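Local structure of cell wall surface anchor family protein (Streptococcus agalactiae serogroup V, 3PF2) at residues Lys143-Lys148 with Thr300-Asp305; Trp214-Ile219 with Ala232-Pro237; Thr293-Lys298 with Asp305-Thr310. The protein probably builds the shaft of the type 1 pilus of group B streptococcus as its major (backbone) pilin, and binds calcium ions. All blocks are in the same frame, centred on the assembly; numbering follows the deposited sequence. Where two conformers were deposited one is given.

Contact 1: residues Lys143-Lys148 with Thr300-Asp305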
ATOM      1  N   LYS A 143      -6.188  -6.464   6.881  1.00 15.31           N
ATOM      2  CA  LYS A 143      -6.702  -5.602   7.938  1.00 15.82           C
ATOM      3  C   LYS A 143      -7.125  -4.222   7.421  1.00 15.52           C
ATOM      4  O   LYS A 143      -7.724  -3.436   8.151  1.00 15.49           O
ATOM      5  CB  LYS A 143      -5.679  -5.478   9.073  1.00 16.21           C
ATOM      6  CG  LYS A 143      -5.401  -6.811   9.779  1.00 19.55           C
ATOM      7  CD  LYS A 143      -4.615  -6.575  11.071  1.00 25.21           C
ATOM      8  CE  LYS A 143      -4.385  -7.867  11.849  1.00 29.57           C
ATOM      9  NZ  LYS A 143      -3.049  -8.471  11.543  1.00 32.50           N
ATOM     10  N   ALA A 144      -6.826  -3.934   6.157  1.00 15.26           N
ATOM     11  CA  ALA A 144      -7.236  -2.673   5.548  1.00 14.91           C
ATOM     12  C   ALA A 144      -8.752  -2.528   5.552  1.00 14.63           C
ATOM     13  O   ALA A 144      -9.489  -3.532   5.460  1.00 15.87           O
ATOM     14  CB  ALA A 144      -6.712  -2.593   4.113  1.00 15.55           C
ATOM     15  N   VAL A 145      -9.230  -1.290   5.659  1.00 13.42           N
ATOM     16  CA  VAL A 145     -10.650  -1.021   5.408  1.00 13.27           C
ATOM     17  C   VAL A 145     -10.764  -0.706   3.928  1.00 13.13           C
ATOM     18  O   VAL A 145     -10.018   0.132   3.423  1.00 12.80           O
ATOM     19  CB  VAL A 145     -11.187   0.154   6.254  1.00 13.42           C
ATOM     20  CG1 VAL A 145     -12.642   0.484   5.874  1.00 12.31           C
ATOM     21  CG2 VAL A 145     -11.150  -0.199   7.716  1.00 13.89           C
ATOM     22  N   LEU A 146     -11.674  -1.390   3.231  1.00 12.55           N
ATOM     23  CA  LEU A 146     -11.790  -1.201   1.786  1.00 12.60           C
ATOM     24  C   LEU A 146     -12.320   0.198   1.442  1.00 12.48           C
ATOM     25  O   LEU A 146     -13.355   0.622   1.959  1.00 12.44           O
ATOM     26  CB  LEU A 146     -12.627  -2.320   1.153  1.00 12.68           C
ATOM     27  CG  LEU A 146     -12.110  -3.747   1.398  1.00 12.76           C
ATOM     28  CD1 LEU A 146     -12.918  -4.741   0.583  1.00 13.84           C
ATOM     29  CD2 LEU A 146     -10.611  -3.906   1.057  1.00 13.76           C
ATOM     30  N   GLY A 147     -11.574   0.906   0.592  1.00 12.51           N
ATOM     31  CA  GLY A 147     -11.891   2.275   0.183  1.00 12.53           C
ATOM     32  C   GLY A 147     -11.350   3.339   1.117  1.00 12.99           C
ATOM     33  O   GLY A 147     -11.574   4.534   0.894  1.00 13.51           O
ATOM     34  N   LYS A 148     -10.642   2.915   2.165  1.00 13.01           N
ATOM     35  CA  LYS A 148     -10.117   3.862   3.167  1.00 13.10           C
ATOM     36  C   LYS A 148      -8.648   4.198   2.932  1.00 13.58           C
ATOM     37  O   LYS A 148      -7.854   3.318   2.602  1.00 14.52           O
ATOM     38  CB  LYS A 148     -10.320   3.303   4.581  1.00 13.35           C
ATOM     39  CG  LYS A 148     -10.093   4.321   5.690  1.00 13.61           C
ATOM     40  CD  LYS A 148     -10.289   3.663   7.049  1.00 16.98           C
ATOM     41  CE  LYS A 148     -10.184   4.678   8.183  1.00 17.44           C
ATOM     42  NZ  LYS A 148     -11.380   5.544   8.233  1.00 20.54           N
ATOM     43  N   THR A 300     -14.500   6.279   5.200  1.00 17.59           N
ATOM     44  CA  THR A 300     -13.752   7.299   5.950  1.00 19.17           C
ATOM     45  C   THR A 300     -14.164   7.324   7.414  1.00 19.93           C
ATOM     46  O   THR A 300     -13.425   7.833   8.255  1.00 20.78           O
ATOM     47  CB  THR A 300     -13.938   8.729   5.384  1.00 19.41           C
ATOM     48  OG1 THR A 300     -15.315   9.117   5.485  1.00 20.19           O
ATOM     49  CG2 THR A 300     -13.488   8.804   3.944  1.00 18.92           C
ATOM     50  N   ASP A 301     -15.340   6.774   7.706  1.00 20.68           N
ATOM     51  CA  ASP A 301     -15.934   6.843   9.046  1.00 21.15           C
ATOM     52  C   ASP A 301     -15.663   5.609   9.916  1.00 21.21           C
ATOM     53  O   ASP A 301     -15.910   5.637  11.127  1.00 21.98           O
ATOM     54  CB  ASP A 301     -17.452   7.074   8.936  1.00 20.95           C
ATOM     55  CG  ASP A 301     -17.808   8.392   8.254  1.00 21.90           C
ATOM     56  OD1 ASP A 301     -16.946   9.278   8.121  1.00 24.97           O
ATOM     57  OD2 ASP A 301     -18.966   8.540   7.839  1.00 24.43           O
ATOM     58  N   ILE A 302     -15.140   4.541   9.311  1.00 20.26           N
ATOM     59  CA  ILE A 302     -15.091   3.231   9.963  1.00 19.64           C
ATOM     60  C   ILE A 302     -13.673   2.704  10.165  1.00 19.24           C
ATOM     61  O   ILE A 302     -12.753   3.083   9.435  1.00 18.92           O
ATOM     62  CB  ILE A 302     -15.937   2.186   9.175  1.00 19.74           C
ATOM     63  CG1 ILE A 302     -15.314   1.911   7.797  1.00 19.61           C
ATOM     64  CG2 ILE A 302     -17.392   2.675   9.045  1.00 19.25           C
ATOM     65  CD1 ILE A 302     -16.188   1.049   6.883  1.00 17.88           C
ATOM     66  N   THR A 303     -13.500   1.816  11.143  1.00 18.76           N
ATOM     67  CA  THR A 303     -12.184   1.214  11.378  1.00 18.51           C
ATOM     68  C   THR A 303     -12.127  -0.279  11.041  1.00 18.06           C
ATOM     69  O   THR A 303     -11.070  -0.914  11.135  1.00 17.84           O
ATOM     70  CB  THR A 303     -11.680   1.479  12.820  1.00 18.99           C
ATOM     71  OG1 THR A 303     -12.737   1.199  13.740  1.00 19.47           O
ATOM     72  CG2 THR A 303     -11.239   2.929  12.961  1.00 20.11           C
ATOM     73  N   VAL A 304     -13.268  -0.820  10.612  1.00 17.65           N
ATOM     74  CA  VAL A 304     -13.376  -2.179  10.102  1.00 17.56           C
ATOM     75  C   VAL A 304     -14.484  -2.164   9.047  1.00 16.89           C
ATOM     76  O   VAL A 304     -15.427  -1.388   9.161  1.00 16.27           O
ATOM     77  CB  VAL A 304     -13.720  -3.210  11.224  1.00 17.75           C
ATOM     78  CG1 VAL A 304     -15.158  -3.023  11.755  1.00 18.95           C
ATOM     79  CG2 VAL A 304     -13.511  -4.627  10.729  1.00 18.86           C
ATOM     80  N   ASP A 305     -14.359  -3.012   8.027  1.00 16.95           N
ATOM     81  CA  ASP A 305     -15.376  -3.083   6.964  1.00 16.98           C
ATOM     82  C   ASP A 305     -16.805  -3.257   7.492  1.00 17.56           C
ATOM     83  O   ASP A 305     -17.040  -4.036   8.435  1.00 17.12           O
ATOM     84  CB  ASP A 305     -15.107  -4.251   6.014  1.00 17.15           C
ATOM     85  CG  ASP A 305     -13.877  -4.061   5.162  1.00 15.44           C
ATOM     86  OD1 ASP A 305     -13.508  -2.917   4.839  1.00 13.55           O
ATOM     87  OD2 ASP A 305     -13.293  -5.092   4.794  1.00 16.24           O
TER
HETATM   88  O   HOH W   1     -11.728  -4.377   7.692  1.00 18.15           O
HETATM   89  O   HOH W   2     -10.536  -5.548   4.047  1.00 20.35           O
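The carboxylate of Asp305 is the flat group of this contact, and it lies against Val145 and Leu146. Its OD1 accepts from Leu146 N through the syn lone pair at 2.9 Å, and an N-H...O angle of 167° makes the bond nearly straight. Leu146 CG lies 3.8 Å from both OD1 and OD2 of Asp305, so an apolar branch point rests beside the anionic group. OD2 forms a salt bridge with Lys251, which probably offsets its charge. One water joins Ala144 O to Asp305 N, and a second lies close to both Ala144 O and Asp305 OD2. Val145 turns CG1 anti to its own N (chi1 175°), and that methyl meets Ile302 CG1 at 3.6 Å. Val145 CG2 comes within 3.5 Å of Thr303 C. Lys148 is extended to CE and bends at chi4 (73°); its NZ donates to Ile302 O at 3.1 Å, and the same amine bonds Pro299 O. Residues Val145 to Lys148 form a type II beta turn, with Gly147 taking the positive-phi position. This turn between strands 132-140 and 150-151, in the Cna-B-like part, docks on the loop between strands 286-290 and 312-316 in the prealbumin-like part, consistent with an interface between two Ig-like domains.

Contact 2: residues Trp214-Ile219 with Ala232-Pro237; sequences WTDALI and AVTGQP
Trp214 and Ala232 meet by a CH-pi contact: Ala232 CB stands 3.6 Å from the centroid of the five-membered ring of Trp214, 21° off the ring normal. The methyl is displaced toward the rim, with Trp214 NE1 its nearest ring atom at 3.4 Å. Ile219 reaches the same loop from the helix, its CD1 packing 3.6 Å from Ala232 O.

The polar first shell centres on Thr234. Thr234 OG1 lies beside its own backbone N, anti to the carbonyl carbon (chi1 -61°), and donates to Asp216 OD1 at 2.6 Å, coming from above the carboxylate plane. A water that donates to Asp216 OD1 and accepts from Thr234 N gives the same two residues a second link.

Behind these side chains the backbone of Trp214 is held at both polar atoms. Trp214 N donates to Gln236 O at 3.0 Å, nearly along the C=O axis, while Gly235 N donates to Trp214 O, also at 3.0 Å. Further out, Thr215 OG1 accepts from Leu218 N at 3.2 Å, fixing the start of helix 216-221.

Gly235, with phi 96°, is the third residue of a type II turn from Val233 to Gln236. Together with the staggered bonds to Trp214, this is the pattern of a G1 beta bulge, set here beside a threonine N-cap in the prealbumin-like part of the pilin.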
ATOM      1  N   TRP A 214      -4.379 -15.452  -7.525  1.00 22.58           N
ATOM      2  CA  TRP A 214      -4.258 -15.546  -6.080  1.00 23.00           C
ATOM      3  C   TRP A 214      -2.821 -15.354  -5.651  1.00 23.61           C
ATOM      4  O   TRP A 214      -1.878 -15.815  -6.316  1.00 24.07           O
ATOM      5  CB  TRP A 214      -4.707 -16.912  -5.560  1.00 22.97           C
ATOM      6  CG  TRP A 214      -6.182 -17.163  -5.555  1.00 21.65           C
ATOM      7  CD1 TRP A 214      -6.836 -18.119  -6.263  1.00 22.41           C
ATOM      8  CD2 TRP A 214      -7.187 -16.470  -4.789  1.00 20.81           C
ATOM      9  NE1 TRP A 214      -8.183 -18.068  -6.001  1.00 21.00           N
ATOM     10  CE2 TRP A 214      -8.427 -17.063  -5.104  1.00 20.31           C
ATOM     11  CE3 TRP A 214      -7.159 -15.399  -3.884  1.00 21.31           C
ATOM     12  CZ2 TRP A 214      -9.637 -16.627  -4.540  1.00 19.55           C
ATOM     13  CZ3 TRP A 214      -8.370 -14.960  -3.319  1.00 21.79           C
ATOM     14  CH2 TRP A 214      -9.588 -15.581  -3.653  1.00 20.06           C
ATOM     15  N   THR A 215      -2.672 -14.657  -4.538  1.00 23.77           N
ATOM     16  CA  THR A 215      -1.443 -14.699  -3.758  1.00 23.87           C
ATOM     17  C   THR A 215      -1.816 -15.118  -2.333  1.00 23.65           C
ATOM     18  O   THR A 215      -2.996 -15.104  -1.956  1.00 23.41           O
ATOM     19  CB  THR A 215      -0.764 -13.322  -3.707  1.00 23.80           C
ATOM     20  OG1 THR A 215      -1.665 -12.375  -3.123  1.00 23.63           O
ATOM     21  CG2 THR A 215      -0.343 -12.856  -5.100  1.00 24.03           C
ATOM     22  N   ASP A 216      -0.811 -15.480  -1.536  1.00 23.62           N
ATOM     23  CA  ASP A 216      -1.036 -15.763  -0.118  1.00 23.82           C
ATOM     24  C   ASP A 216      -1.791 -14.623   0.583  1.00 23.35           C
ATOM     25  O   ASP A 216      -2.714 -14.866   1.367  1.00 23.09           O
ATOM     26  CB  ASP A 216       0.304 -16.034   0.585  1.00 24.13           C
ATOM     27  CG  ASP A 216       0.917 -17.370   0.197  1.00 26.32           C
ATOM     28  OD1 ASP A 216       0.224 -18.229  -0.388  1.00 29.47           O
ATOM     29  OD2 ASP A 216       2.111 -17.574   0.489  1.00 29.76           O
ATOM     30  N   ALA A 217      -1.413 -13.383   0.283  1.00 23.17           N
ATOM     31  CA  ALA A 217      -2.051 -12.210   0.909  1.00 22.98           C
ATOM     32  C   ALA A 217      -3.524 -12.020   0.494  1.00 22.93           C
ATOM     33  O   ALA A 217      -4.373 -11.673   1.322  1.00 22.31           O
ATOM     34  CB  ALA A 217      -1.256 -10.961   0.611  1.00 23.58           C
ATOM     35  N   LEU A 218      -3.818 -12.238  -0.788  1.00 23.12           N
ATOM     36  CA  LEU A 218      -5.200 -12.138  -1.274  1.00 23.36           C
ATOM     37  C   LEU A 218      -6.075 -13.245  -0.697  1.00 23.10           C
ATOM     38  O   LEU A 218      -7.248 -13.019  -0.368  1.00 22.75           O
ATOM     39  CB  LEU A 218      -5.250 -12.158  -2.799  1.00 23.36           C
ATOM     40  CG  LEU A 218      -5.352 -10.796  -3.486  1.00 24.28           C
ATOM     41  CD1 LEU A 218      -5.318 -10.999  -4.986  1.00 25.30           C
ATOM     42  CD2 LEU A 218      -6.621 -10.026  -3.051  1.00 23.29           C
ATOM     43  N   ILE A 219      -5.495 -14.436  -0.561  1.00 23.03           N
ATOM     44  CA  ILE A 219      -6.192 -15.568   0.050  1.00 22.73           C
ATOM     45  C   ILE A 219      -6.595 -15.215   1.491  1.00 22.29           C
ATOM     46  O   ILE A 219      -7.729 -15.460   1.918  1.00 22.42           O
ATOM     47  CB  ILE A 219      -5.339 -16.858  -0.020  1.00 22.72           C
ATOM     48  CG1 ILE A 219      -5.315 -17.400  -1.458  1.00 22.53           C
ATOM     49  CG2 ILE A 219      -5.871 -17.916   0.947  1.00 23.46           C
ATOM     50  CD1 ILE A 219      -4.222 -18.420  -1.742  1.00 23.54           C
ATOM     51  N   ALA A 232      -8.462 -22.283  -3.549  1.00 30.26           N
ATOM     52  CA  ALA A 232      -7.638 -21.114  -3.835  1.00 30.88           C
ATOM     53  C   ALA A 232      -6.190 -21.361  -3.426  1.00 31.31           C
ATOM     54  O   ALA A 232      -5.901 -21.579  -2.241  1.00 31.19           O
ATOM     55  CB  ALA A 232      -8.185 -19.903  -3.109  1.00 30.61           C
ATOM     56  N   VAL A 233      -5.288 -21.330  -4.412  1.00 31.58           N
ATOM     57  CA  VAL A 233      -3.843 -21.433  -4.166  1.00 31.92           C
ATOM     58  C   VAL A 233      -3.062 -20.442  -5.023  1.00 31.84           C
ATOM     59  O   VAL A 233      -3.362 -20.267  -6.208  1.00 32.09           O
ATOM     60  CB  VAL A 233      -3.264 -22.851  -4.454  1.00 32.30           C
ATOM     61  CG1 VAL A 233      -2.250 -23.234  -3.362  1.00 32.63           C
ATOM     62  CG2 VAL A 233      -4.363 -23.919  -4.585  1.00 32.62           C
ATOM     63  N   THR A 234      -2.047 -19.826  -4.413  1.00 31.55           N
ATOM     64  CA  THR A 234      -1.155 -18.853  -5.060  1.00 31.14           C
ATOM     65  C   THR A 234      -0.680 -19.273  -6.454  1.00 30.43           C
ATOM     66  O   THR A 234      -0.276 -20.423  -6.670  1.00 30.20           O
ATOM     67  CB  THR A 234       0.051 -18.526  -4.146  1.00 31.22           C
ATOM     68  OG1 THR A 234      -0.433 -17.944  -2.933  1.00 32.45           O
ATOM     69  CG2 THR A 234       1.019 -17.540  -4.806  1.00 31.66           C
ATOM     70  N   GLY A 235      -0.764 -18.329  -7.394  1.00 29.58           N
ATOM     71  CA  GLY A 235      -0.268 -18.514  -8.760  1.00 28.47           C
ATOM     72  C   GLY A 235      -1.336 -18.946  -9.744  1.00 27.54           C
ATOM     73  O   GLY A 235      -1.110 -18.935 -10.956  1.00 27.48           O
ATOM     74  N   GLN A 236      -2.498 -19.331  -9.219  1.00 26.00           N
ATOM     75  CA  GLN A 236      -3.612 -19.792 -10.043  1.00 25.05           C
ATOM     76  C   GLN A 236      -4.667 -18.691 -10.215  1.00 23.53           C
ATOM     77  O   GLN A 236      -4.749 -17.793  -9.381  1.00 22.81           O
ATOM     78  CB  GLN A 236      -4.242 -21.058  -9.432  1.00 25.03           C
ATOM     79  CG  GLN A 236      -3.307 -22.287  -9.395  1.00 27.05           C
ATOM     80  CD  GLN A 236      -2.719 -22.630 -10.755  1.00 28.99           C
ATOM     81  OE1 GLN A 236      -1.503 -22.600 -10.938  1.00 31.39           O
ATOM     82  NE2 GLN A 236      -3.576 -22.955 -11.714  1.00 28.59           N
ATOM     83  N   PRO A 237      -5.468 -18.757 -11.301  1.00 22.36           N
ATOM     84  CA  PRO A 237      -6.465 -17.694 -11.515  1.00 21.62           C
ATOM     85  C   PRO A 237      -7.517 -17.661 -10.404  1.00 20.66           C
ATOM     86  O   PRO A 237      -7.869 -18.712  -9.841  1.00 20.74           O
ATOM     87  CB  PRO A 237      -7.108 -18.073 -12.856  1.00 21.74           C
ATOM     88  CG  PRO A 237      -6.145 -19.041 -13.502  1.00 22.17           C
ATOM     89  CD  PRO A 237      -5.513 -19.772 -12.371  1.00 22.14           C
TER
HETATM   90  O   HOH W   3      -1.260 -20.623  -1.443  1.00 40.91           O

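Contact 3: residues Thr293-Lys298 with Asp305-Thr310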
ATOM      1  N   THR A 293     -16.436   3.456  -2.716  1.00 11.88           N
ATOM      2  CA  THR A 293     -17.689   3.114  -2.044  1.00 12.31           C
ATOM      3  C   THR A 293     -18.367   1.842  -2.567  1.00 12.05           C
ATOM      4  O   THR A 293     -19.565   1.635  -2.343  1.00 12.77           O
ATOM      5  CB  THR A 293     -18.704   4.298  -2.097  1.00 12.37           C
ATOM      6  OG1 THR A 293     -18.976   4.640  -3.473  1.00 14.04           O
ATOM      7  CG2 THR A 293     -18.146   5.517  -1.369  1.00 14.16           C
ATOM      8  N   SER A 294     -17.610   0.982  -3.236  1.00 11.32           N
ATOM      9  CA  SER A 294     -18.194  -0.234  -3.826  1.00 11.44           C
ATOM     10  C   SER A 294     -18.243  -1.412  -2.851  1.00 11.21           C
ATOM     11  O   SER A 294     -18.748  -2.483  -3.187  1.00 10.98           O
ATOM     12  CB  SER A 294     -17.452  -0.615  -5.132  1.00 10.62           C
ATOM     13  OG  SER A 294     -16.053  -0.719  -4.925  1.00 11.26           O
ATOM     14  N   TYR A 295     -17.726  -1.220  -1.633  1.00 11.83           N
ATOM     15  CA  TYR A 295     -17.762  -2.283  -0.630  1.00 12.59           C
ATOM     16  C   TYR A 295     -18.365  -1.737   0.668  1.00 12.47           C
ATOM     17  O   TYR A 295     -19.313  -2.296   1.199  1.00 12.83           O
ATOM     18  CB  TYR A 295     -16.378  -2.911  -0.375  1.00 12.71           C
ATOM     19  CG  TYR A 295     -16.494  -4.189   0.447  1.00 12.56           C
ATOM     20  CD1 TYR A 295     -16.740  -5.416  -0.170  1.00 14.19           C
ATOM     21  CD2 TYR A 295     -16.384  -4.161   1.838  1.00 14.13           C
ATOM     22  CE1 TYR A 295     -16.864  -6.583   0.574  1.00 14.76           C
ATOM     23  CE2 TYR A 295     -16.495  -5.318   2.591  1.00 13.14           C
ATOM     24  CZ  TYR A 295     -16.746  -6.528   1.951  1.00 15.78           C
ATOM     25  OH  TYR A 295     -16.864  -7.685   2.683  1.00 14.63           O
ATOM     26  N   ASN A 296     -17.787  -0.652   1.160  1.00 13.44           N
ATOM     27  CA  ASN A 296     -18.307   0.129   2.278  1.00 13.44           C
ATOM     28  C   ASN A 296     -18.903   1.426   1.782  1.00 14.02           C
ATOM     29  O   ASN A 296     -18.315   2.100   0.944  1.00 13.63           O
ATOM     30  CB  ASN A 296     -17.153   0.459   3.234  1.00 13.28           C
ATOM     31  CG  ASN A 296     -16.450  -0.784   3.755  1.00 13.69           C
ATOM     32  OD1 ASN A 296     -15.213  -0.887   3.710  1.00 16.66           O
ATOM     33  ND2 ASN A 296     -17.227  -1.732   4.252  1.00 12.37           N
ATOM     34  N   THR A 297     -20.052   1.823   2.330  1.00 14.84           N
ATOM     35  CA  THR A 297     -20.679   3.069   1.890  1.00 15.89           C
ATOM     36  C   THR A 297     -19.937   4.273   2.440  1.00 16.14           C
ATOM     37  O   THR A 297     -19.870   5.316   1.783  1.00 16.69           O
ATOM     38  CB  THR A 297     -22.161   3.163   2.316  1.00 16.23           C
ATOM     39  OG1 THR A 297     -22.242   3.106   3.749  1.00 17.48           O
ATOM     40  CG2 THR A 297     -22.977   2.015   1.697  1.00 17.04           C
ATOM     41  N   LYS A 298     -19.371   4.126   3.640  1.00 15.97           N
ATOM     42  CA  LYS A 298     -18.681   5.247   4.284  1.00 16.39           C
ATOM     43  C   LYS A 298     -17.317   4.849   4.894  1.00 16.14           C
ATOM     44  O   LYS A 298     -17.136   4.873   6.114  1.00 15.84           O
ATOM     45  CB  LYS A 298     -19.616   5.910   5.308  1.00 16.80           C
ATOM     46  CG  LYS A 298     -20.843   6.564   4.669  1.00 19.00           C
ATOM     47  CD  LYS A 298     -21.668   7.391   5.678  1.00 23.56           C
ATOM     48  CE  LYS A 298     -22.906   8.006   5.003  1.00 26.78           C
ATOM     49  NZ  LYS A 298     -23.698   8.884   5.923  1.00 29.30           N
ATOM     50  N   ASP A 305     -14.359  -3.012   8.027  1.00 16.95           N
ATOM     51  CA  ASP A 305     -15.376  -3.083   6.964  1.00 16.98           C
ATOM     52  C   ASP A 305     -16.805  -3.257   7.492  1.00 17.56           C
ATOM     53  O   ASP A 305     -17.040  -4.036   8.435  1.00 17.12           O
ATOM     54  CB  ASP A 305     -15.107  -4.251   6.014  1.00 17.15           C
ATOM     55  CG  ASP A 305     -13.877  -4.061   5.162  1.00 15.44           C
ATOM     56  OD1 ASP A 305     -13.508  -2.917   4.839  1.00 13.55           O
ATOM     57  OD2 ASP A 305     -13.293  -5.092   4.794  1.00 16.24           O
ATOM     58  N   SER A 306     -17.739  -2.549   6.855  1.00 17.26           N
ATOM     59  CA  SER A 306     -19.167  -2.725   7.140  0.50 17.33           C
ATOM     60  C   SER A 306     -19.850  -3.609   6.098  1.00 17.53           C
ATOM     61  O   SER A 306     -20.914  -4.169   6.359  1.00 17.45           O
ATOM     62  CB  SER A 306     -19.889  -1.378   7.256  0.50 17.42           C
ATOM     63  OG  SER A 306     -19.601  -0.529   6.160  0.50 16.67           O
ATOM     64  N   ALA A 307     -19.228  -3.747   4.925  1.00 17.53           N
ATOM     65  CA  ALA A 307     -19.771  -4.572   3.829  1.00 17.37           C
ATOM     66  C   ALA A 307     -21.237  -4.257   3.517  1.00 17.57           C
ATOM     67  O   ALA A 307     -22.072  -5.163   3.354  1.00 18.93           O
ATOM     68  CB  ALA A 307     -19.571  -6.070   4.125  1.00 17.09           C
ATOM     69  N   ASP A 308     -21.536  -2.968   3.421  1.00 17.19           N
ATOM     70  CA  ASP A 308     -22.907  -2.503   3.283  1.00 17.42           C
ATOM     71  C   ASP A 308     -23.235  -1.874   1.929  1.00 16.42           C
ATOM     72  O   ASP A 308     -24.373  -1.466   1.700  1.00 17.44           O
ATOM     73  CB  ASP A 308     -23.278  -1.549   4.429  1.00 17.29           C
ATOM     74  CG  ASP A 308     -22.517  -0.237   4.377  1.00 18.99           C
ATOM     75  OD1 ASP A 308     -21.304  -0.239   4.043  1.00 18.11           O
ATOM     76  OD2 ASP A 308     -23.141   0.806   4.688  1.00 21.73           O
ATOM     77  N   ALA A 309     -22.264  -1.782   1.022  1.00 15.48           N
ATOM     78  CA  ALA A 309     -22.568  -1.203  -0.290  1.00 14.74           C
ATOM     79  C   ALA A 309     -23.517  -2.126  -1.026  1.00 14.33           C
ATOM     80  O   ALA A 309     -23.473  -3.341  -0.846  1.00 14.35           O
ATOM     81  CB  ALA A 309     -21.304  -0.964  -1.120  1.00 14.36           C
ATOM     82  N   THR A 310     -24.366  -1.541  -1.859  1.00 13.82           N
ATOM     83  CA  THR A 310     -25.324  -2.317  -2.636  1.00 13.84           C
ATOM     84  C   THR A 310     -24.577  -3.223  -3.599  1.00 12.74           C
ATOM     85  O   THR A 310     -23.728  -2.750  -4.349  1.00 12.53           O
ATOM     86  CB  THR A 310     -26.273  -1.393  -3.382  1.00 14.22           C
ATOM     87  OG1 THR A 310     -26.950  -0.574  -2.422  1.00 15.88           O
ATOM     88  CG2 THR A 310     -27.301  -2.194  -4.176  1.00 15.46           C
TER
HETATM   89  O   HOH W   4     -20.951  -3.553  -4.286  1.00 17.56           O
HETATM   90  O   HOH W   5     -19.506   2.020   5.613  1.00 23.68           O
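Thr297 and Asp308 cross at about a right angle, and the carboxylate of Asp308 grips Thr297 at two points. Thr297 OG1 donates to OD2 of Asp308 at 2.6 Å, and Thr297 N donates to OD1 of Asp308 at 3.0 Å. Both donors approach on the syn side, the amide 32° and the hydroxyl 21° out of the carboxylate plane, so the two bonds together limit rotation of the acid. Asp308 CG sits between its own N and carbonyl carbon (chi1 67°), and the carboxylate oxygens it carries meet Thr297. Ser306 OG may also donate to Asp308 OD1, from the opposite face to Thr297 N, but this bond is doubtful because it depends on which of the two deposited conformers of Ser306 is taken.

A second set of orientations surrounds Tyr295. Its side chain crosses that of Asp305 at about a right angle, with Asp305 CB near the ring plane, 3.8 Å from CE2 of Tyr295. Ala307 CB approaches the ring obliquely and lies 3.5 Å from both CE2 and OH of Tyr295. The phenol bonds Glu249, tying the ring to strand 247-253.

Between the two groups, Tyr295 O accepts from Ala309 N at 3.0 Å, the donor standing above the carbonyl plane. Ala309 CB, directed at the facing backbone, lies 3.4 Å from Thr293 O. One water lies between Ser294 O and Thr310 O, close to each.

Both segments belong to the long connection from strand 286-290 to strand 312-316. They lie against strand 178-190: Ser294 OG bonds Gly183 O, Tyr295 packs on Arg185, and Ala309 O accepts from Arg185. Strand 178-190 pairs, among others, with 247-253 (antiparallel) and 312-316 (parallel).

Contacts 1 and 3 form one continuous patch, their centres 9 Å apart. Asp305 belongs to both, and further packing joins them: Leu146 CD1 lies 3.6 Å from Tyr295 CG. The connection between strands 286-290 and 312-316 is thus folded on itself in contact 3 and laid against the turn at 145-148 in contact 1; along the chain their segments alternate. Contact 2 is separate, centred 22 Å from contact 1 and 24 Å from contact 3, with nearest atoms about 8 and 11 Å away. All three lie away from the calcium sites and act as structural packing.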